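PDB 5U2P: sugar ABC transporter substrate-binding protein from Treponema pallidum subsp. pallidum, which probably binds a ligand, perhaps a sugar, and delivers it to an ABC transporter, although its true ligand is not established. Local coordinates for residues H97-P101 against Y102-V106; R247-R250 against V251-I255. One frame throughout, in Å; residues are numbered along the deposited sequence.

Interaction 1: residues H97-P101 against Y102-V106; sequences HALDP and YLYFV
Asp100 caps the short helix 101-104 by reaching Tyr102 and Leu103 in its first turn. Its CB lies 4.2 Å from Leu103 CB. Beyond it, CG is swung anti to the backbone N (chi1 -172°), which carries the carboxylate over the start of the helix. There OD1 accepts from Tyr102 N at 3.0 Å, met from above the carboxylate plane, and also sits at the edge of the Tyr102 ring, 3.5 Å from CD1. The other oxygen, OD2, brushes Leu103 CD1 at 3.9 Å. Backbone bonds continue the turn: Asp100 O accepts from Leu103 N, and Pro101 O from Phe105 N at 2.9 Å. Proline suits the first helical position because its nitrogen has no hydrogen to leave unbonded. Leu99 CD1 meets the edge of the Phe105 ring at CZ, 3.9 Å away, while Pro101 CB touches Phe105 CD2; Phe105 also packs on Val89 and Val91 of strand 88-92. The Tyr102 hydroxyl is hydrogen-bonded to Asp123. Aspartate suits this place, since its short side chain can reach the amide two residues ahead: this is an Asp N-cap followed by proline at the first turn of a helix.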
loop_
_atom_site.group_PDB
_atom_site.type_symbol
_atom_site.label_atom_id
_atom_site.label_comp_id
_atom_site.label_asym_id
_atom_site.label_seq_id
_atom_site.Cartn_x
_atom_site.Cartn_y
_atom_site.Cartn_z
ATOM N N HIS A 97 11.357 9.111 -6.320
ATOM C CA HIS A 97 12.538 8.694 -7.077
ATOM C C HIS A 97 13.840 9.164 -6.404
ATOM O O HIS A 97 14.807 9.477 -7.094
ATOM C CB HIS A 97 12.502 9.255 -8.511
ATOM C CG HIS A 97 11.167 9.170 -9.198
ATOM N ND1 HIS A 97 10.276 10.227 -9.236
ATOM C CD2 HIS A 97 10.601 8.181 -9.931
ATOM C CE1 HIS A 97 9.214 9.882 -9.940
ATOM N NE2 HIS A 97 9.384 8.645 -10.375
ATOM N N ALA A 98 13.845 9.248 -5.075
ATOM C CA ALA A 98 15.022 9.675 -4.301
ATOM C C ALA A 98 15.457 11.124 -4.571
ATOM O O ALA A 98 16.555 11.539 -4.160
ATOM C CB ALA A 98 16.192 8.727 -4.560
ATOM N N LEU A 99 14.602 11.892 -5.242
ATOM C CA LEU A 99 14.833 13.317 -5.466
ATOM C C LEU A 99 14.692 14.112 -4.168
ATOM O O LEU A 99 13.878 13.770 -3.317
ATOM C CB LEU A 99 13.847 13.859 -6.509
ATOM C CG LEU A 99 13.940 13.271 -7.922
ATOM C CD1 LEU A 99 12.709 13.649 -8.764
ATOM C CD2 LEU A 99 15.214 13.732 -8.604
ATOM N N ASP A 100 15.476 15.177 -4.021
ATOM C CA ASP A 100 15.343 16.068 -2.866
ATOM C C ASP A 100 14.199 17.050 -3.082
ATOM O O ASP A 100 14.331 18.025 -3.848
ATOM C CB ASP A 100 16.651 16.845 -2.612
ATOM C CG ASP A 100 16.617 17.637 -1.314
ATOM O OD1 ASP A 100 15.528 17.808 -0.731
ATOM O OD2 ASP A 100 17.684 18.094 -0.868
ATOM N N PRO A 101 13.052 16.824 -2.415
ATOM C CA PRO A 101 11.929 17.727 -2.701
ATOM C C PRO A 101 12.165 19.183 -2.292
ATOM O O PRO A 101 11.500 20.070 -2.817
ATOM C CB PRO A 101 10.779 17.118 -1.879
ATOM C CG PRO A 101 11.473 16.457 -0.730
ATOM C CD PRO A 101 12.750 15.913 -1.299
ATOM N N TYR A 102 13.093 19.431 -1.366
ATOM C CA TYR A 102 13.330 20.798 -0.893
ATOM C C TYR A 102 14.126 21.588 -1.934
ATOM O O TYR A 102 14.169 22.821 -1.902
ATOM C CB TYR A 102 14.033 20.767 0.473
ATOM C CG TYR A 102 13.138 20.106 1.502
ATOM C CD1 TYR A 102 13.248 18.756 1.780
ATOM C CD2 TYR A 102 12.120 20.827 2.126
ATOM C CE1 TYR A 102 12.405 18.138 2.690
ATOM C CE2 TYR A 102 11.274 20.222 3.040
ATOM C CZ TYR A 102 11.418 18.880 3.314
ATOM O OH TYR A 102 10.569 18.267 4.204
ATOM N N LEU A 103 14.731 20.859 -2.869
ATOM C CA LEU A 103 15.404 21.455 -4.023
ATOM C C LEU A 103 14.483 21.706 -5.203
ATOM O O LEU A 103 14.657 22.687 -5.929
ATOM C CB LEU A 103 16.530 20.541 -4.507
ATOM C CG LEU A 103 17.954 21.080 -4.464
ATOM C CD1 LEU A 103 18.362 21.332 -3.025
ATOM C CD2 LEU A 103 18.894 20.095 -5.146
ATOM N N TYR A 104 13.522 20.809 -5.409
ATOM C CA TYR A 104 12.807 20.777 -6.687
ATOM C C TYR A 104 11.309 21.011 -6.643
ATOM O O TYR A 104 10.746 21.413 -7.659
ATOM C CB TYR A 104 13.045 19.442 -7.370
ATOM C CG TYR A 104 14.489 19.205 -7.748
ATOM C CD1 TYR A 104 15.136 20.061 -8.623
ATOM C CD2 TYR A 104 15.182 18.115 -7.249
ATOM C CE1 TYR A 104 16.445 19.846 -8.979
ATOM C CE2 TYR A 104 16.489 17.890 -7.599
ATOM C CZ TYR A 104 17.112 18.761 -8.466
ATOM O OH TYR A 104 18.414 18.557 -8.829
ATOM N N PHE A 105 10.666 20.740 -5.507
ATOM C CA PHE A 105 9.198 20.768 -5.448
ATOM C C PHE A 105 8.615 21.745 -4.438
ATOM O O PHE A 105 9.179 21.996 -3.388
ATOM C CB PHE A 105 8.666 19.380 -5.137
ATOM C CG PHE A 105 9.138 18.329 -6.100
ATOM C CD1 PHE A 105 9.073 18.561 -7.466
ATOM C CD2 PHE A 105 9.635 17.125 -5.653
ATOM C CE1 PHE A 105 9.517 17.608 -8.367
ATOM C CE2 PHE A 105 10.087 16.163 -6.549
ATOM C CZ PHE A 105 10.024 16.411 -7.907
ATOM N N VAL A 106 7.431 22.245 -4.747
ATOM C CA VAL A 106 6.718 23.122 -3.826
ATOM C C VAL A 106 6.095 22.320 -2.694
ATOM O O VAL A 106 5.416 21.320 -2.934
ATOM C CB VAL A 106 5.618 23.910 -4.551
ATOM C CG1 VAL A 106 4.861 24.789 -3.557
ATOM C CG2 VAL A 106 6.228 24.741 -5.664
#

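Interaction 2: residues R247-R250 against V251-I255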
loop_
_atom_site.group_PDB
_atom_site.type_symbol
_atom_site.label_atom_id
_atom_site.label_comp_id
_atom_site.label_asym_id
_atom_site.label_seq_id
_atom_site.Cartn_x
_atom_site.Cartn_y
_atom_site.Cartn_z
ATOM N N ARG A 247 2.771 -21.544 0.683
ATOM C CA ARG A 247 3.037 -20.116 0.619
ATOM C C ARG A 247 3.439 -19.654 -0.790
ATOM O O ARG A 247 3.355 -18.467 -1.091
ATOM C CB ARG A 247 4.129 -19.718 1.626
ATOM C CG ARG A 247 4.411 -18.206 1.652
ATOM C CD ARG A 247 5.347 -17.784 2.788
ATOM N NE ARG A 247 6.719 -18.260 2.603
ATOM C CZ ARG A 247 7.621 -17.675 1.819
ATOM N NH1 ARG A 247 7.304 -16.590 1.127
ATOM N NH2 ARG A 247 8.846 -18.183 1.720
ATOM N N THR A 248 3.859 -20.583 -1.652
ATOM C CA THR A 248 4.226 -20.241 -3.032
ATOM C C THR A 248 3.008 -20.250 -3.969
ATOM O O THR A 248 3.147 -20.140 -5.197
ATOM C CB THR A 248 5.298 -21.206 -3.595
ATOM O OG1 THR A 248 5.607 -20.852 -4.947
ATOM C CG2 THR A 248 4.829 -22.635 -3.565
ATOM N N ALA A 249 1.821 -20.373 -3.381
ATOM C CA ALA A 249 0.581 -20.410 -4.145
ATOM C C ALA A 249 0.357 -19.096 -4.851
ATOM O O ALA A 249 0.468 -18.025 -4.245
ATOM C CB ALA A 249 -0.610 -20.718 -3.248
ATOM N N ARG A 250 0.020 -19.190 -6.128
ATOM C CA ARG A 250 -0.239 -18.012 -6.937
ATOM C C ARG A 250 -1.587 -17.398 -6.569
ATOM O O ARG A 250 -2.466 -18.075 -6.056
ATOM C CB ARG A 250 -0.211 -18.371 -8.422
ATOM C CG ARG A 250 1.174 -18.738 -8.933
ATOM C CD ARG A 250 1.098 -19.466 -10.268
ATOM N NE ARG A 250 0.446 -18.668 -11.305
ATOM C CZ ARG A 250 0.175 -19.110 -12.531
ATOM N NH1 ARG A 250 0.498 -20.350 -12.880
ATOM N NH2 ARG A 250 -0.424 -18.314 -13.408
ATOM N N VAL A 251 -1.738 -16.108 -6.833
ATOM C CA VAL A 251 -3.002 -15.432 -6.575
ATOM C C VAL A 251 -4.150 -16.147 -7.279
ATOM O O VAL A 251 -5.245 -16.304 -6.708
ATOM C CB VAL A 251 -2.927 -13.941 -7.017
ATOM C CG1 VAL A 251 -4.322 -13.319 -7.074
ATOM C CG2 VAL A 251 -2.053 -13.168 -6.067
ATOM N N ARG A 252 -3.919 -16.588 -8.516
ATOM C CA ARG A 252 -4.953 -17.291 -9.287
ATOM C C ARG A 252 -5.441 -18.552 -8.551
ATOM O O ARG A 252 -6.613 -18.930 -8.643
ATOM C CB ARG A 252 -4.416 -17.661 -10.679
ATOM C CG ARG A 252 -5.363 -18.477 -11.559
ATOM C CD ARG A 252 -4.642 -19.649 -12.228
ATOM N NE ARG A 252 -3.783 -19.213 -13.326
ATOM C CZ ARG A 252 -4.093 -19.294 -14.618
ATOM N NH1 ARG A 252 -5.252 -19.807 -15.016
ATOM N NH2 ARG A 252 -3.228 -18.860 -15.525
ATOM N N GLU A 253 -4.526 -19.207 -7.841
ATOM C CA GLU A 253 -4.845 -20.417 -7.106
ATOM C C GLU A 253 -5.658 -20.110 -5.851
ATOM O O GLU A 253 -6.614 -20.807 -5.543
ATOM C CB GLU A 253 -3.561 -21.175 -6.761
ATOM C CG GLU A 253 -2.831 -21.624 -8.007
ATOM C CD GLU A 253 -1.548 -22.374 -7.720
ATOM O OE1 GLU A 253 -0.544 -21.722 -7.355
ATOM O OE2 GLU A 253 -1.540 -23.618 -7.867
ATOM N N ILE A 254 -5.309 -19.041 -5.151
ATOM C CA ILE A 254 -6.097 -18.581 -4.016
ATOM C C ILE A 254 -7.521 -18.262 -4.450
ATOM O O ILE A 254 -8.472 -18.663 -3.792
ATOM C CB ILE A 254 -5.462 -17.320 -3.373
ATOM C CG1 ILE A 254 -4.131 -17.651 -2.704
ATOM C CG2 ILE A 254 -6.431 -16.630 -2.407
ATOM C CD1 ILE A 254 -4.198 -18.650 -1.616
ATOM N N ILE A 255 -7.672 -17.526 -5.548
ATOM C CA ILE A 255 -8.993 -17.184 -6.041
ATOM C C ILE A 255 -9.796 -18.447 -6.366
ATOM O O ILE A 255 -10.985 -18.570 -6.006
ATOM C CB ILE A 255 -8.902 -16.274 -7.288
ATOM C CG1 ILE A 255 -8.271 -14.929 -6.920
ATOM C CG2 ILE A 255 -10.285 -16.060 -7.890
ATOM C CD1 ILE A 255 -7.805 -14.117 -8.107
HETATM O O HOH W 1 2.120 -21.948 -7.389
#
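The side chains of Arg250 and Arg252 lie side by side and point the same way, but their guanidinium planes are almost perpendicular, 85° apart. Arg250 NH2 comes to the edge of the Arg252 group, in its plane, and lies 3.5 Å from Arg252 NE. Two donors face each other there, so the pair is a close approach of like charges at the surface and not a bond. The third flat group, the carboxylate of Glu253, offers OE1 to the backbone: Arg250 N donates to its anti lone pair at 2.9 Å, nearly straight at 169°. Glu253 CG lies beside its own backbone N (chi1 -63°) and anti to the carbonyl carbon, and the extended chain beyond it reaches back to the start of the helix. A water bonded to OE1 at 2.7 Å also donates to Thr248 O, tying the carboxylate to the preceding loop. Arg250 is the N-cap, and Glu253, three residues on, supplies one half of a capping box; arginine has no side-chain acceptor with which to return the bond. The negative glutamate probably also suits the positive end of the helix dipole and eases the nearby arginine charges. Arg250 O receives Ile254 N at 3.1 Å, with a weak second bond from Glu253 N, beginning the helical pattern. Inward, Ile254 CD1 loosely approaches Ala249 CB, and Ile254 packs on Ile263 and Tyr266 of strand 263-267. Val251 and Ile255 lean on helix 270-279 at Val272 and Ile276, while the backbone of Ala249 pairs with Thr184.

In the fold
Both contacts are local helix starts, yet they belong to separate parts of the fold: their centres lie 39 Å apart, on opposite sides of the chain's centre. Interaction 1 is partly buried, with an aromatic and aliphatic side that rests on strands 88-92 and 307-311 of the five-strand sheet. Interaction 2 is a surface contact whose arginines and glutamate look outward, with isoleucine and valine turned to strand 263-267 of the other sheet and to helix 270-279. The capping chemistry runs in opposite senses. In 97-106 the cap residue's own carboxylate accepts a helix amide, whereas in 247-255 a glutamate within the helix accepts the cap residue's amide, with water assisting.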